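Local coordinates for protein glycerol-3-phosphate dehydrogenase [NAD(P)+] (Coxiella burnetii, PDB 3K96) that probably catalyses the NAD(P)H-dependent reduction of dihydroxyacetone phosphate to sn-glycerol 3-phosphate, the key precursor for phospholipid synthesis, at residues G38-A43 with G161-T166; A169-T174 with G195-V200; I105-F110 with W131-L136. All blocks are in the same frame, centred on the assembly; numbering follows the deposited sequence. Where two conformers were deposited one is given.

Interaction 1 (G38-A43 with G161-T166); sequences GSWGTA and GPSLAT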
# COMPACT_ATOMS: atom_id res chain seq x y z
N GLY A 38 20.62 12.62 11.83
CA GLY A 38 19.16 12.74 11.97
C GLY A 38 18.68 11.42 12.59
O GLY A 38 19.50 10.55 13.01
N SER A 39 17.36 11.25 12.64
CA SER A 39 16.76 10.04 13.21
C SER A 39 17.25 8.78 12.52
O SER A 39 17.70 7.83 13.16
CB SER A 39 15.22 10.11 13.08
OG SER A 39 14.70 11.28 13.67
N TRP A 40 17.14 8.77 11.20
CA TRP A 40 17.50 7.60 10.42
C TRP A 40 19.00 7.31 10.51
O TRP A 40 19.39 6.17 10.76
CB TRP A 40 16.98 7.73 8.98
CG TRP A 40 17.20 6.52 8.08
CD1 TRP A 40 17.60 6.55 6.77
CD2 TRP A 40 17.05 5.13 8.42
NE1 TRP A 40 17.70 5.27 6.27
CE2 TRP A 40 17.37 4.38 7.26
CE3 TRP A 40 16.66 4.45 9.57
CZ2 TRP A 40 17.31 3.00 7.23
CZ3 TRP A 40 16.63 3.07 9.54
CH2 TRP A 40 16.95 2.36 8.38
N GLY A 41 19.84 8.32 10.30
CA GLY A 41 21.30 8.10 10.43
C GLY A 41 21.70 7.51 11.76
O GLY A 41 22.52 6.59 11.84
N THR A 42 21.07 8.02 12.82
CA THR A 42 21.37 7.57 14.17
C THR A 42 20.86 6.14 14.40
O THR A 42 21.53 5.36 15.07
CB THR A 42 20.76 8.52 15.22
OG1 THR A 42 21.22 9.85 15.00
CG2 THR A 42 21.15 8.08 16.63
N ALA A 43 19.69 5.82 13.86
CA ALA A 43 19.12 4.48 14.00
C ALA A 43 20.04 3.45 13.31
O ALA A 43 20.29 2.38 13.84
CB ALA A 43 17.69 4.42 13.40
N GLY A 161 13.98 1.42 2.05
CA GLY A 161 12.82 0.59 2.32
C GLY A 161 11.91 1.21 3.36
O GLY A 161 12.17 2.33 3.82
N PRO A 162 10.82 0.50 3.73
CA PRO A 162 9.93 1.01 4.77
C PRO A 162 10.67 0.90 6.09
O PRO A 162 10.78 -0.18 6.66
CB PRO A 162 8.73 0.07 4.73
CG PRO A 162 9.23 -1.19 4.12
CD PRO A 162 10.40 -0.82 3.24
N SER A 163 11.13 2.02 6.60
CA SER A 163 11.94 1.95 7.80
C SER A 163 11.86 3.15 8.72
O SER A 163 12.80 3.95 8.74
CB SER A 163 13.39 1.79 7.36
OG SER A 163 13.74 2.86 6.49
N LEU A 164 10.78 3.29 9.48
CA LEU A 164 10.67 4.37 10.45
C LEU A 164 11.86 4.25 11.40
O LEU A 164 12.11 3.18 11.92
CB LEU A 164 9.41 4.27 11.29
CG LEU A 164 8.06 4.46 10.60
CD1 LEU A 164 6.95 4.39 11.65
CD2 LEU A 164 8.06 5.83 9.84
N ALA A 165 12.56 5.34 11.63
CA ALA A 165 13.76 5.31 12.47
C ALA A 165 13.48 4.86 13.90
O ALA A 165 14.25 4.08 14.48
CB ALA A 165 14.46 6.70 12.45
N THR A 166 12.37 5.32 14.48
CA THR A 166 11.98 4.98 15.85
C THR A 166 11.75 3.47 16.02
O THR A 166 12.16 2.89 17.04
CB THR A 166 10.69 5.79 16.32
OG1 THR A 166 9.65 5.66 15.35
CG2 THR A 166 11.00 7.31 16.50

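Interaction 2 (A169-T174 with G195-V200); sequences AANLPT and GQRFRV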
# COMPACT_ATOMS: atom_id res chain seq x y z
N ALA A 169 15.11 1.65 15.93
CA ALA A 169 15.80 1.82 17.23
C ALA A 169 15.20 0.90 18.28
O ALA A 169 15.92 0.38 19.14
CB ALA A 169 15.73 3.29 17.71
N ALA A 170 13.88 0.67 18.19
CA ALA A 170 13.18 -0.21 19.12
C ALA A 170 13.38 -1.66 18.77
O ALA A 170 12.87 -2.53 19.46
CB ALA A 170 11.66 0.15 19.17
N ASN A 171 14.09 -1.93 17.69
CA ASN A 171 14.37 -3.29 17.27
C ASN A 171 13.12 -4.07 16.81
O ASN A 171 13.07 -5.28 16.96
CB ASN A 171 15.11 -4.08 18.36
CG ASN A 171 15.75 -5.34 17.84
OD1 ASN A 171 16.32 -5.36 16.75
ND2 ASN A 171 15.69 -6.40 18.63
N LEU A 172 12.15 -3.36 16.25
CA LEU A 172 10.97 -3.99 15.65
C LEU A 172 11.34 -4.48 14.23
O LEU A 172 12.19 -3.88 13.58
CB LEU A 172 9.82 -2.99 15.60
CG LEU A 172 9.28 -2.62 16.98
CD1 LEU A 172 8.27 -1.47 16.92
CD2 LEU A 172 8.66 -3.86 17.71
N PRO A 173 10.73 -5.59 13.76
CA PRO A 173 11.07 -6.16 12.44
C PRO A 173 10.96 -5.15 11.32
O PRO A 173 9.93 -4.46 11.17
CB PRO A 173 10.05 -7.30 12.27
CG PRO A 173 9.66 -7.66 13.65
CD PRO A 173 9.64 -6.36 14.40
N THR A 174 12.04 -5.07 10.55
CA THR A 174 12.17 -4.14 9.46
C THR A 174 12.86 -4.81 8.31
O THR A 174 13.74 -5.67 8.51
CB THR A 174 13.02 -2.94 9.92
OG1 THR A 174 12.33 -2.27 10.99
CG2 THR A 174 13.27 -1.95 8.77
N GLY A 195 20.51 -8.81 9.78
CA GLY A 195 20.37 -9.52 11.02
C GLY A 195 18.94 -9.82 11.33
O GLY A 195 18.02 -9.40 10.62
N GLN A 196 18.75 -10.60 12.37
CA GLN A 196 17.44 -11.03 12.86
C GLN A 196 16.22 -10.09 12.62
O GLN A 196 15.33 -10.46 11.85
CB GLN A 196 17.57 -11.44 14.34
CG GLN A 196 18.55 -10.59 15.18
CD GLN A 196 20.02 -10.72 14.73
OE1 GLN A 196 20.40 -11.65 14.02
NE2 GLN A 196 20.84 -9.77 15.16
N ARG A 197 16.16 -8.92 13.27
CA ARG A 197 15.04 -7.99 13.13
C ARG A 197 15.22 -6.91 12.09
O ARG A 197 14.25 -6.23 11.74
CB ARG A 197 14.77 -7.32 14.47
CG ARG A 197 14.63 -8.28 15.61
CD ARG A 197 13.27 -8.88 15.74
NE ARG A 197 12.38 -8.01 16.51
CZ ARG A 197 11.23 -8.40 17.04
NH1 ARG A 197 10.82 -9.65 16.90
NH2 ARG A 197 10.50 -7.54 17.72
N PHE A 198 16.45 -6.69 11.64
CA PHE A 198 16.74 -5.69 10.61
C PHE A 198 17.31 -6.45 9.44
O PHE A 198 18.49 -6.85 9.45
CB PHE A 198 17.73 -4.62 11.09
CG PHE A 198 17.90 -3.48 10.13
CD1 PHE A 198 17.01 -2.42 10.14
CD2 PHE A 198 18.91 -3.50 9.19
CE1 PHE A 198 17.16 -1.36 9.24
CE2 PHE A 198 19.07 -2.45 8.30
CZ PHE A 198 18.18 -1.38 8.33
N ARG A 199 16.47 -6.65 8.43
CA ARG A 199 16.84 -7.48 7.31
C ARG A 199 17.06 -6.66 6.04
O ARG A 199 16.29 -5.77 5.71
CB ARG A 199 15.78 -8.54 7.12
CG ARG A 199 15.49 -9.27 8.43
CD ARG A 199 14.53 -10.44 8.28
NE ARG A 199 15.18 -11.61 7.71
CZ ARG A 199 15.96 -12.45 8.41
NH1 ARG A 199 16.52 -13.49 7.81
NH2 ARG A 199 16.18 -12.24 9.70
N VAL A 200 18.15 -7.00 5.34
CA VAL A 200 18.59 -6.26 4.16
C VAL A 200 18.67 -7.20 3.00
O VAL A 200 19.38 -8.20 3.04
CB VAL A 200 19.98 -5.63 4.42
CG1 VAL A 200 20.45 -4.85 3.22
CG2 VAL A 200 19.93 -4.75 5.64

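Interaction 3 (I105-F110 with W131-L136); sequences IVVPSF and WGTKGL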
# COMPACT_ATOMS: atom_id res chain seq x y z
N ILE A 105 26.18 7.89 3.99
CA ILE A 105 25.61 9.21 4.06
C ILE A 105 24.09 9.16 4.26
O ILE A 105 23.39 8.52 3.49
CB ILE A 105 25.88 10.00 2.76
CG1 ILE A 105 27.39 10.06 2.46
CG2 ILE A 105 25.26 11.39 2.85
CD1 ILE A 105 27.75 10.72 1.13
N VAL A 106 23.60 9.88 5.27
CA VAL A 106 22.18 9.89 5.59
C VAL A 106 21.71 11.31 5.94
O VAL A 106 21.07 11.52 6.95
CB VAL A 106 21.85 8.93 6.77
CG1 VAL A 106 20.36 8.69 6.84
CG2 VAL A 106 22.55 7.57 6.60
N VAL A 107 22.04 12.28 5.10
CA VAL A 107 21.60 13.65 5.31
C VAL A 107 20.37 13.92 4.41
O VAL A 107 20.06 13.13 3.52
CB VAL A 107 22.74 14.62 5.01
CG1 VAL A 107 23.93 14.34 5.93
CG2 VAL A 107 23.18 14.53 3.56
N PRO A 108 19.66 15.01 4.65
CA PRO A 108 18.55 15.26 3.75
C PRO A 108 19.02 15.47 2.30
O PRO A 108 20.16 15.87 2.06
CB PRO A 108 17.93 16.55 4.30
CG PRO A 108 18.28 16.55 5.73
CD PRO A 108 19.69 15.97 5.76
N SER A 109 18.13 15.23 1.34
CA SER A 109 18.48 15.39 -0.06
C SER A 109 18.96 16.80 -0.41
O SER A 109 19.86 16.97 -1.26
CB SER A 109 17.31 14.96 -0.95
OG SER A 109 16.14 15.66 -0.63
N PHE A 110 18.42 17.81 0.27
CA PHE A 110 18.82 19.18 0.01
C PHE A 110 20.20 19.50 0.57
O PHE A 110 20.70 20.57 0.31
CB PHE A 110 17.77 20.20 0.52
CG PHE A 110 17.35 20.01 1.97
CD1 PHE A 110 18.15 20.47 3.02
CD2 PHE A 110 16.13 19.42 2.28
CE1 PHE A 110 17.75 20.32 4.36
CE2 PHE A 110 15.72 19.27 3.60
CZ PHE A 110 16.54 19.71 4.65
N TRP A 131 24.59 5.39 0.74
CA TRP A 131 23.71 6.41 1.29
C TRP A 131 22.31 5.87 1.59
O TRP A 131 21.83 4.90 0.98
CB TRP A 131 23.60 7.65 0.38
CG TRP A 131 23.03 7.33 -0.96
CD1 TRP A 131 21.71 7.33 -1.32
CD2 TRP A 131 23.76 6.94 -2.12
NE1 TRP A 131 21.57 6.96 -2.64
CE2 TRP A 131 22.82 6.71 -3.15
CE3 TRP A 131 25.12 6.76 -2.38
CZ2 TRP A 131 23.21 6.31 -4.42
CZ3 TRP A 131 25.50 6.36 -3.65
CH2 TRP A 131 24.54 6.14 -4.65
N GLY A 132 21.69 6.50 2.58
CA GLY A 132 20.32 6.23 3.00
C GLY A 132 19.43 7.41 2.62
O GLY A 132 18.20 7.36 2.81
N THR A 133 20.06 8.48 2.12
CA THR A 133 19.34 9.67 1.64
C THR A 133 18.37 9.29 0.52
O THR A 133 18.67 8.44 -0.30
CB THR A 133 20.33 10.70 1.05
OG1 THR A 133 21.31 11.04 2.05
CG2 THR A 133 19.62 11.96 0.54
N LYS A 134 17.21 9.94 0.48
CA LYS A 134 16.19 9.71 -0.57
C LYS A 134 15.80 11.06 -1.16
O LYS A 134 15.55 12.01 -0.44
CB LYS A 134 14.93 9.04 0.03
CG LYS A 134 15.20 7.72 0.73
CD LYS A 134 13.95 7.16 1.42
CE LYS A 134 14.26 5.90 2.20
NZ LYS A 134 13.13 5.37 2.98
N GLY A 135 15.80 11.14 -2.47
CA GLY A 135 15.48 12.37 -3.16
C GLY A 135 16.60 12.78 -4.11
O GLY A 135 17.75 12.40 -3.94
N LEU A 136 16.26 13.60 -5.08
CA LEU A 136 17.24 14.10 -6.01
C LEU A 136 18.06 15.21 -5.36
O LEU A 136 17.57 15.90 -4.47
CB LEU A 136 16.56 14.63 -7.26
CG LEU A 136 15.79 13.60 -8.07
CD1 LEU A 136 15.03 14.30 -9.24
CD2 LEU A 136 16.76 12.52 -8.60
O HOH W 1 14.89 16.15 -3.70

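Interaction 1 (G38-A43 with G161-T166)
Trp40 and Ser163 meet face-on: the serine side chain lies over the six-membered half of the indole, displaced toward its rim rather than centred. Ser163 OG is nearest to Trp40 CZ2, at 3.6 Å, while Ser163 CB approaches Trp40 CH2 at 3.7 Å. The methylene makes an off-centre CH-pi contact, 29° from the ring normal. With CG anti to the backbone N (chi1 -175°), Trp40 sends its ring out from the first turn of helix 39-49 to reach the serine.

Beside the indole, the methyl of Ala165 lodges against the helix backbone, with Ala165 CB 3.5 Å from Ser39 C. The methyl also touches the CB of Ser39. Ala165 CB lies 4.1 Å from Ala43 CB, one turn further on, so one methyl spans a full turn of the helix. No hydrogen bond crosses here, and the fit rests on van der Waals contact. In the conformer given, the hydroxyl of Ser39 bonds to Tyr77 O.

The turn itself is fastened at Gly38, the N-cap residue, whose O receives both Thr42 N and Thr42 OG1 (2.7 Å) from opposite faces of the carbonyl plane. Leu164, the N-cap of helix 165-169, gives its backbone N to Asn234 of the second subunit.

Gly38 and Gly41 belong to a GxGxxG sequence in a strand-turn-helix, as in Rossmann-type dinucleotide folds. Ser39, Trp40 and Ala165 are predicted to bind NADPH, and Gly161 and Ser163 sn-glycerol 3-phosphate, consistent with a contact where cofactor and substrate sites adjoin.

Interaction 2 (A169-T174 with G195-V200)
Arg197 folds back on Asn171 and Pro173 through two successive bends, chi2 -82° and chi3 -85°, which lay its guanidinium beside the proline instead of extending it from the chain. Arg197 NE then donates to Asn171 O over 2.9 Å, almost straight at 176°, with the oxygen exactly in the guanidinium plane. Pro173 covers one face of that plane, its CD 3.6 Å from Arg197 NH2 and offset toward the rim; the two side chains run alongside and point the same way. A hydrogen bond thus holds one edge, and the proline ring packs on one face.

The side chain of Asn171 crosses that of Arg197 at about a right angle, its OD1 3.4 Å from Arg197 CB. Asn171 ends helix 165-169 in a Schellman motif, and its positive phi belongs to that turn.

Beyond the arginine, the backbones become a parallel pair. Thr174 N donates to Arg197 O at 2.8 Å, and Arg199 N returns a bond to Thr174 O at 2.9 Å. Pro173 CA adds a CA-H...O contact to the same Arg197 O. On the face carrying Thr174 and Phe198, Thr174 CG2 lies obliquely against Phe198 CE1, 4.0 Å away, while Thr174 OG1 bonds back to Leu172 O.

The pair opens strands 174-180 and 198-203, the latter outermost in the chain's sheet, with helix 183-193 in the intervening connection. Phe198 packs on Val168 of helix 165-169 and on Trp40 and Leu44 of helix 39-49, whereas Leu231, Asn234 and Leu349 of the second subunit meet Leu172, Thr174 and Pro173, respectively.

Interaction 3 (I105-F110 with W131-L136)
Thr133 OG1 donates to Val107 O over 2.8 Å, in the carbonyl plane and on a lone pair. The hydroxyl stands anti to its own carbonyl carbon (chi1 -57°), leaving the methyl to wedge between the same Val107 carbonyl and the start of the next helix, with Thr133 CG2 3.7 Å from Ser109 CA. Further back, Gly132 N donates to Ile105 O at 2.8 Å and 162°, and Trp131 CA adds a CA-H...O contact to that oxygen. Ile105 CB and Trp131 CB, 4.0 Å apart, sit on the same face of the sheet.

These are the carboxyl ends of the adjacent parallel strands 102-105 and 128-131 in the Rossmann-type domain, joined by a beta-alpha-beta crossover through helix 109-119; ligand sites of such folds lie at this edge. Past the strands, Ser109 points its CB toward 131-136, with Ser109 CB 3.5 Å from Lys134 O. A water donates to Leu136 O and makes a weak bond to Ser109 OG. Lys134, predicted to bind both NADPH and sn-glycerol 3-phosphate, forms a salt bridge with Asp269 through NZ. Ser109 N is held by Glu306, a predicted NADPH ligand.

Overall arrangement
Interaction 3 is the buried contact, its centre about 5 Å from the centre of the chain, whereas interactions 1 and 2 are partly buried and both touch the second subunit. Interactions 2 and 3 each join neighbouring parallel strands of one mixed sheet by backbone bonds, but interaction 2 adds an arginine and interaction 3 a threonine hydroxyl. Interaction 1, between two helix starts, has only packing across it. It touches both others: Trp40 CH2 meets Phe198 CE1 at 3.8 Å, and Trp40 CD1 meets Val106 CG1 at 3.5 Å. Interactions 2 and 3 do not touch, their nearest atoms lying about 9 Å apart; the indole of Trp40 touches one residue of each.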